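N-acetylglucosamine-specific lectin (Saxidomus purpuratus, PDB 6M5M) binds N-acetylglucosamine through a C-type lectin domain that also carries calcium ions, one of which holds waters that reach the sugar. Local coordinates at residues C124-N129 and Q136-Q141; W113-P118 and K131-Q136. All coordinates share one frame; numbering follows the deposited sequence.

Interaction 1. Residues C124-N129 and Q136-Q141; sequences CMDYLN and QWNDHQ. With CA (calcium ion), chain E; NAG (2-acetamido-2-deoxy-beta-D-glucopyranose), chain D.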
loop_
_atom_site.group_PDB
_atom_site.type_symbol
_atom_site.label_atom_id
_atom_site.label_comp_id
_atom_site.label_asym_id
_atom_site.label_seq_id
_atom_site.Cartn_x
_atom_site.Cartn_y
_atom_site.Cartn_z
ATOM N N CYS A 124 -7.210 21.867 -13.732
ATOM C CA CYS A 124 -7.039 20.970 -12.562
ATOM C C CYS A 124 -7.723 19.656 -12.929
ATOM O O CYS A 124 -8.605 19.689 -13.798
ATOM C CB CYS A 124 -7.618 21.552 -11.288
ATOM S SG CYS A 124 -9.140 22.485 -11.559
ATOM N N MET A 125 -7.361 18.564 -12.264
ATOM C CA MET A 125 -7.803 17.209 -12.672
ATOM C C MET A 125 -8.897 16.698 -11.715
ATOM O O MET A 125 -8.823 16.894 -10.474
ATOM C CB MET A 125 -6.611 16.242 -12.677
ATOM C CG MET A 125 -5.378 16.829 -13.359
ATOM S SD MET A 125 -3.856 15.775 -13.322
ATOM C CE MET A 125 -4.528 14.203 -13.876
ATOM N N ASP A 126 -9.806 15.954 -12.304
ATOM C CA ASP A 126 -10.857 15.274 -11.535
ATOM C C ASP A 126 -11.096 13.898 -12.143
ATOM O O ASP A 126 -10.702 13.676 -13.273
ATOM C CB ASP A 126 -12.167 16.066 -11.529
ATOM C CG ASP A 126 -12.730 16.432 -12.890
ATOM O OD1 ASP A 126 -12.099 16.152 -13.865
ATOM O OD2 ASP A 126 -13.802 17.003 -12.928
ATOM N N TYR A 127 -11.581 12.974 -11.326
ATOM C CA TYR A 127 -12.173 11.757 -11.925
ATOM C C TYR A 127 -13.541 12.235 -12.417
ATOM O O TYR A 127 -14.174 13.009 -11.736
ATOM C CB TYR A 127 -12.261 10.610 -10.921
ATOM C CG TYR A 127 -11.025 9.758 -10.856
ATOM C CD1 TYR A 127 -10.855 8.675 -11.689
ATOM C CD2 TYR A 127 -10.021 10.040 -9.962
ATOM C CE1 TYR A 127 -9.724 7.887 -11.636
ATOM C CE2 TYR A 127 -8.887 9.258 -9.887
ATOM C CZ TYR A 127 -8.735 8.179 -10.726
ATOM O OH TYR A 127 -7.615 7.418 -10.660
ATOM N N LEU A 128 -13.928 11.789 -13.598
ATOM C CA LEU A 128 -15.148 12.180 -14.333
ATOM C C LEU A 128 -15.844 10.922 -14.854
ATOM O O LEU A 128 -15.170 10.055 -15.485
ATOM C CB LEU A 128 -14.782 13.113 -15.492
ATOM C CG LEU A 128 -15.962 13.552 -16.355
ATOM C CD1 LEU A 128 -16.929 14.398 -15.553
ATOM C CD2 LEU A 128 -15.504 14.304 -17.595
ATOM N N ASN A 129 -17.132 10.789 -14.523
ATOM C CA ASN A 129 -18.007 9.735 -15.088
ATOM C C ASN A 129 -19.036 10.397 -16.017
ATOM O O ASN A 129 -20.114 10.777 -15.525
ATOM C CB ASN A 129 -18.647 8.921 -13.963
ATOM C CG ASN A 129 -19.473 7.804 -14.557
ATOM O OD1 ASN A 129 -19.030 7.168 -15.505
ATOM N ND2 ASN A 129 -20.621 7.514 -13.972
ATOM N N GLN A 136 -12.329 8.054 -15.347
ATOM C CA GLN A 136 -10.906 8.346 -15.615
ATOM C C GLN A 136 -10.628 9.841 -15.371
ATOM O O GLN A 136 -11.535 10.581 -14.958
ATOM C CB GLN A 136 -10.586 7.908 -17.042
ATOM C CG GLN A 136 -10.656 6.400 -17.205
ATOM C CD GLN A 136 -10.749 6.007 -18.654
ATOM O OE1 GLN A 136 -11.719 6.307 -19.348
ATOM N NE2 GLN A 136 -9.729 5.313 -19.108
ATOM N N TRP A 137 -9.390 10.266 -15.592
ATOM C CA TRP A 137 -8.943 11.668 -15.369
ATOM C C TRP A 137 -9.449 12.579 -16.491
ATOM O O TRP A 137 -9.406 12.181 -17.670
ATOM C CB TRP A 137 -7.421 11.729 -15.268
ATOM C CG TRP A 137 -6.825 10.810 -14.260
ATOM C CD1 TRP A 137 -7.448 10.212 -13.212
ATOM C CD2 TRP A 137 -5.437 10.430 -14.169
ATOM N NE1 TRP A 137 -6.553 9.448 -12.509
ATOM C CE2 TRP A 137 -5.314 9.565 -13.061
ATOM C CE3 TRP A 137 -4.288 10.729 -14.916
ATOM C CZ2 TRP A 137 -4.107 8.977 -12.686
ATOM C CZ3 TRP A 137 -3.086 10.163 -14.535
ATOM C CH2 TRP A 137 -2.999 9.310 -13.424
ATOM N N ASN A 138 -9.930 13.768 -16.117
ATOM C CA ASN A 138 -10.241 14.882 -17.042
ATOM C C ASN A 138 -9.572 16.134 -16.472
ATOM O O ASN A 138 -9.253 16.153 -15.294
ATOM C CB ASN A 138 -11.756 15.007 -17.219
ATOM C CG ASN A 138 -12.218 16.291 -17.867
ATOM O OD1 ASN A 138 -12.177 16.415 -19.094
ATOM N ND2 ASN A 138 -12.669 17.239 -17.054
ATOM N N ASP A 139 -9.297 17.092 -17.349
ATOM C CA ASP A 139 -8.837 18.460 -17.016
ATOM C C ASP A 139 -10.030 19.402 -17.156
ATOM O O ASP A 139 -10.719 19.327 -18.218
ATOM C CB ASP A 139 -7.717 18.911 -17.963
ATOM C CG ASP A 139 -8.156 18.993 -19.417
ATOM O OD1 ASP A 139 -8.379 17.917 -20.020
ATOM O OD2 ASP A 139 -8.332 20.133 -19.895
ATOM N N HIS A 140 -10.273 20.195 -16.118
ATOM C CA HIS A 140 -11.298 21.268 -16.029
ATOM C C HIS A 140 -10.569 22.615 -15.955
ATOM O O HIS A 140 -9.611 22.681 -15.185
ATOM C CB HIS A 140 -12.206 21.055 -14.786
ATOM C CG HIS A 140 -13.476 21.834 -14.888
ATOM N ND1 HIS A 140 -14.382 21.588 -15.940
ATOM C CD2 HIS A 140 -13.990 22.855 -14.178
ATOM C CE1 HIS A 140 -15.376 22.432 -15.842
ATOM N NE2 HIS A 140 -15.199 23.185 -14.754
ATOM N N GLN A 141 -11.041 23.664 -16.633
ATOM C CA GLN A 141 -10.310 24.963 -16.686
ATOM C C GLN A 141 -10.891 25.981 -15.693
ATOM O O GLN A 141 -10.421 27.129 -15.713
ATOM C CB GLN A 141 -10.284 25.484 -18.122
ATOM C CG GLN A 141 -9.129 24.928 -18.957
ATOM C CD GLN A 141 -9.071 23.418 -18.979
ATOM O OE1 GLN A 141 -10.049 22.750 -19.309
ATOM N NE2 GLN A 141 -7.910 22.860 -18.694
HETATM CA CA CA E . -10.683 20.618 -20.123
HETATM C C1 NAG D . -17.574 18.266 -18.167
HETATM C C2 NAG D . -16.398 18.310 -17.217
HETATM C C3 NAG D . -15.582 19.139 -18.222
HETATM C C4 NAG D . -15.438 18.341 -19.472
HETATM C C5 NAG D . -16.751 17.757 -20.012
HETATM C C6 NAG D . -16.444 16.869 -21.188
HETATM C C7 NAG D . -15.934 18.690 -14.878
HETATM C C8 NAG D . -16.302 19.481 -13.716
HETATM N N2 NAG D . -16.687 18.945 -15.971
HETATM O O1 NAG D . -18.789 18.754 -17.784
HETATM O O3 NAG D . -14.289 19.496 -17.780
HETATM O O4 NAG D . -14.856 19.115 -20.558
HETATM O O5 NAG D . -17.467 17.100 -18.930
HETATM O O6 NAG D . -15.787 15.717 -20.712
HETATM O O7 NAG D . -15.018 17.867 -14.818
HETATM O O HOH W 1 -12.172 18.734 -20.448
HETATM O O HOH W 2 -12.744 21.525 -19.172
HETATM O O HOH W 3 -11.002 22.028 -21.812
#
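Trp137 and Tyr127, a non-hydrogen-bonded pair of this antiparallel hairpin, stand side by side, the indole edge turned to the face of the phenol in a T-shaped stack with planes 81° apart. The edge offered carries the N-H: Trp137 NE1 donates to Tyr127 OH at 2.9 Å, and Asp71 is a further partner of that hydroxyl. Met125, bent at its last torsion (chi3 49°), brings its CE to 3.6 Å from Trp137 CE3, a flexible thioether filling the core beside the rings.

The face that carries Asp126, Asn138 and His140 meets the sugar. Asn138 has its CG anti to the backbone N (chi1 166°); ND2 donates to NAG O3 at 2.9 Å and more weakly to Asp126 OD1, while OD1 receives Arg117. His140 bonds the same O3 through ND1 at 2.8 Å and lays its ring over the acetamide methyl C8. Asp126 OD2 sits only 2.4 Å from NAG O7.

Asp139 binds calcium through both its O and OD2, Gln141 adds OE1, and Asp119 completes the protein ligands. The sugar reaches the metal through water: calcium-bound water 1 bonds NAG O4 and water 2 NAG O3, which implies recognition by direct side-chain bonds and metal-held water together.

Interaction 2. Residues W113-P118 and K131-Q136; sequences WGPNRP and KEIVWQ. With NAG (2-acetamido-2-deoxy-beta-D-glucopyranose), chain D.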
loop_
_atom_site.group_PDB
_atom_site.type_symbol
_atom_site.label_atom_id
_atom_site.label_comp_id
_atom_site.label_asym_id
_atom_site.label_seq_id
_atom_site.Cartn_x
_atom_site.Cartn_y
_atom_site.Cartn_z
ATOM N N TRP A 113 -5.563 9.064 -17.835
ATOM C CA TRP A 113 -6.436 10.006 -18.592
ATOM C C TRP A 113 -7.530 9.259 -19.350
ATOM O O TRP A 113 -7.285 8.175 -19.902
ATOM C CB TRP A 113 -5.649 10.871 -19.573
ATOM C CG TRP A 113 -4.666 11.761 -18.889
ATOM C CD1 TRP A 113 -3.342 11.512 -18.682
ATOM C CD2 TRP A 113 -4.933 13.043 -18.295
ATOM N NE1 TRP A 113 -2.766 12.548 -17.997
ATOM C CE2 TRP A 113 -3.714 13.511 -17.753
ATOM C CE3 TRP A 113 -6.076 13.838 -18.169
ATOM C CZ2 TRP A 113 -3.602 14.744 -17.113
ATOM C CZ3 TRP A 113 -5.967 15.045 -17.507
ATOM C CH2 TRP A 113 -4.749 15.493 -16.991
ATOM N N GLY A 114 -8.708 9.866 -19.407
ATOM C CA GLY A 114 -9.802 9.372 -20.249
ATOM C C GLY A 114 -9.498 9.699 -21.700
ATOM O O GLY A 114 -8.610 10.519 -21.946
ATOM N N PRO A 115 -10.221 9.084 -22.668
ATOM C CA PRO A 115 -9.983 9.344 -24.090
ATOM C C PRO A 115 -9.989 10.849 -24.392
ATOM O O PRO A 115 -10.955 11.492 -24.032
ATOM C CB PRO A 115 -11.117 8.591 -24.788
ATOM C CG PRO A 115 -11.442 7.442 -23.828
ATOM C CD PRO A 115 -11.272 8.072 -22.455
ATOM N N ASN A 116 -8.857 11.341 -24.922
ATOM C CA ASN A 116 -8.603 12.701 -25.480
ATOM C C ASN A 116 -8.431 13.719 -24.357
ATOM O O ASN A 116 -8.860 14.879 -24.518
ATOM C CB ASN A 116 -9.669 13.124 -26.485
ATOM C CG ASN A 116 -9.614 12.261 -27.719
ATOM O OD1 ASN A 116 -10.523 11.472 -27.966
ATOM N ND2 ASN A 116 -8.521 12.369 -28.454
ATOM N N ARG A 117 -7.802 13.299 -23.273
ATOM C CA ARG A 117 -7.574 14.196 -22.119
ATOM C C ARG A 117 -6.086 14.183 -21.776
ATOM O O ARG A 117 -5.500 13.118 -21.849
ATOM C CB ARG A 117 -8.461 13.779 -20.948
ATOM C CG ARG A 117 -9.944 13.894 -21.254
ATOM C CD ARG A 117 -10.373 15.323 -21.501
ATOM N NE ARG A 117 -11.802 15.474 -21.635
ATOM C CZ ARG A 117 -12.441 15.395 -22.778
ATOM N NH1 ARG A 117 -11.769 15.169 -23.881
ATOM N NH2 ARG A 117 -13.745 15.535 -22.825
ATOM N N PRO A 118 -5.450 15.319 -21.430
ATOM C CA PRO A 118 -6.123 16.597 -21.227
ATOM C C PRO A 118 -6.362 17.316 -22.558
ATOM O O PRO A 118 -5.542 17.228 -23.416
ATOM C CB PRO A 118 -5.073 17.366 -20.434
ATOM C CG PRO A 118 -3.807 16.921 -21.067
ATOM C CD PRO A 118 -4.019 15.440 -21.238
ATOM N N LYS A 131 -20.079 10.580 -20.497
ATOM C CA LYS A 131 -19.855 10.156 -21.901
ATOM C C LYS A 131 -18.722 9.117 -21.936
ATOM O O LYS A 131 -18.818 8.137 -21.205
ATOM C CB LYS A 131 -19.508 11.387 -22.742
ATOM C CG LYS A 131 -20.458 12.558 -22.605
ATOM C CD LYS A 131 -19.797 13.888 -22.957
ATOM C CE LYS A 131 -20.613 14.710 -23.934
ATOM N NZ LYS A 131 -22.073 14.464 -23.798
ATOM N N GLU A 132 -17.631 9.407 -22.654
ATOM C CA GLU A 132 -16.518 8.468 -22.976
ATOM C C GLU A 132 -15.578 8.322 -21.778
ATOM O O GLU A 132 -14.638 7.491 -21.863
ATOM C CB GLU A 132 -15.663 8.958 -24.151
ATOM C CG GLU A 132 -16.421 9.661 -25.260
ATOM C CD GLU A 132 -17.687 8.949 -25.708
ATOM O OE1 GLU A 132 -18.716 9.638 -25.912
ATOM O OE2 GLU A 132 -17.647 7.709 -25.845
ATOM N N ILE A 133 -15.753 9.135 -20.733
ATOM C CA ILE A 133 -14.843 9.114 -19.553
ATOM C C ILE A 133 -15.576 8.372 -18.436
ATOM O O ILE A 133 -16.429 8.974 -17.778
ATOM C CB ILE A 133 -14.344 10.530 -19.198
ATOM C CG1 ILE A 133 -13.727 11.212 -20.432
ATOM C CG2 ILE A 133 -13.362 10.487 -18.027
ATOM C CD1 ILE A 133 -14.384 12.512 -20.850
ATOM N N VAL A 134 -15.274 7.086 -18.307
ATOM C CA VAL A 134 -15.891 6.154 -17.326
ATOM C C VAL A 134 -14.970 6.101 -16.117
ATOM O O VAL A 134 -14.260 5.088 -15.967
ATOM C CB VAL A 134 -16.114 4.754 -17.927
ATOM C CG1 VAL A 134 -16.723 3.803 -16.902
ATOM C CG2 VAL A 134 -16.974 4.844 -19.169
ATOM N N TRP A 135 -15.012 7.151 -15.295
ATOM C CA TRP A 135 -14.235 7.298 -14.043
ATOM C C TRP A 135 -12.744 7.213 -14.389
ATOM O O TRP A 135 -12.005 6.372 -13.789
ATOM C CB TRP A 135 -14.660 6.281 -12.980
ATOM C CG TRP A 135 -15.961 6.553 -12.307
ATOM C CD1 TRP A 135 -17.012 5.686 -12.249
ATOM C CD2 TRP A 135 -16.378 7.737 -11.607
ATOM N NE1 TRP A 135 -18.049 6.245 -11.563
ATOM C CE2 TRP A 135 -17.692 7.502 -11.151
ATOM C CE3 TRP A 135 -15.794 8.979 -11.339
ATOM C CZ2 TRP A 135 -18.419 8.448 -10.433
ATOM C CZ3 TRP A 135 -16.518 9.918 -10.637
ATOM C CH2 TRP A 135 -17.807 9.654 -10.176
ATOM N N GLN A 136 -12.329 8.054 -15.347
ATOM C CA GLN A 136 -10.906 8.346 -15.615
ATOM C C GLN A 136 -10.628 9.841 -15.371
ATOM O O GLN A 136 -11.535 10.581 -14.958
ATOM C CB GLN A 136 -10.586 7.908 -17.042
ATOM C CG GLN A 136 -10.656 6.400 -17.205
ATOM C CD GLN A 136 -10.749 6.007 -18.654
ATOM O OE1 GLN A 136 -11.719 6.307 -19.348
ATOM N NE2 GLN A 136 -9.729 5.313 -19.108
HETATM C C1 NAG D . -17.574 18.266 -18.167
HETATM C C2 NAG D . -16.398 18.310 -17.217
HETATM C C3 NAG D . -15.582 19.139 -18.222
HETATM C C4 NAG D . -15.438 18.341 -19.472
HETATM C C5 NAG D . -16.751 17.757 -20.012
HETATM C C6 NAG D . -16.444 16.869 -21.188
HETATM C C7 NAG D . -15.934 18.690 -14.878
HETATM C C8 NAG D . -16.302 19.481 -13.716
HETATM N N2 NAG D . -16.687 18.945 -15.971
HETATM O O1 NAG D . -18.789 18.754 -17.784
HETATM O O3 NAG D . -14.289 19.496 -17.780
HETATM O O4 NAG D . -14.856 19.115 -20.558
HETATM O O5 NAG D . -17.467 17.100 -18.930
HETATM O O6 NAG D . -15.787 15.717 -20.712
HETATM O O7 NAG D . -15.018 17.867 -14.818
#
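Arg117 and Ile133 approach each other at about a right angle beside the sugar's primary hydroxyl. Arg117 NH2 donates to NAG O6 at 2.9 Å, with the oxygen at the edge of the guanidinium and in its plane, while Ile133 CD1 lies over one face of that group, 3.7 Å from NH2. The same methyl comes to 3.5 Å from NAG O6, so an apolar branch borders the polar bond. Arginine suits this place because its flat end carries several N-H groups and can serve several acceptors at once: NE bonds Asn138, and NH1 donates to Asn116 O at 3.0 Å, which helps fix the rotation of the guanidinium. A bend at chi2 (-64°) folds the chain back to make this possible.

Behind the arginine, Gly114 to Arg117 form a type II beta turn, with Pro115 and Asn116 at its corners. Proline fits the first corner, its phi being -51°, and asparagine readily accepts the positive phi of the second. Pro115 rests its ring CD 3.5 Å from Glu132 O and 3.6 Å from Gln136 OE1, its ring crossing the glutamine side chain roughly perpendicularly. Glycine, with no side chain, lets Gly114 CA come to 3.6 Å from Gln136 CB.

Further out, Pro118, preceded by a cis peptide, sets CD over a ring face of Trp113. Arg117, Pro118 and Asp119 probably correspond to the cis-proline motif of C-type lectin domains. No hydrogen bond links the two loops; they pack, and the polar hold on O6 comes from an arginine steadied by Asn138 and Asn116.

From the N terminus, the loop 113-118 comes first, followed by strand 124-129, the turn 131-136 and strand 136-141. Interaction 1 closes a short hairpin loop between neighbouring strands, whereas interaction 2 closes a longer one that takes in strand 124-130; because their segments alternate, the two contacts cross. They share Gln136, where the turn passes into the last strand of the sheet. They are also joined directly, among other links by Trp137 O to Gly114 N at 3.0 Å. The loop is thus fastened along the hairpin's outer strand, and both contacts border one sugar, interaction 1 chiefly at O3 and the acetamide, interaction 2 at O6.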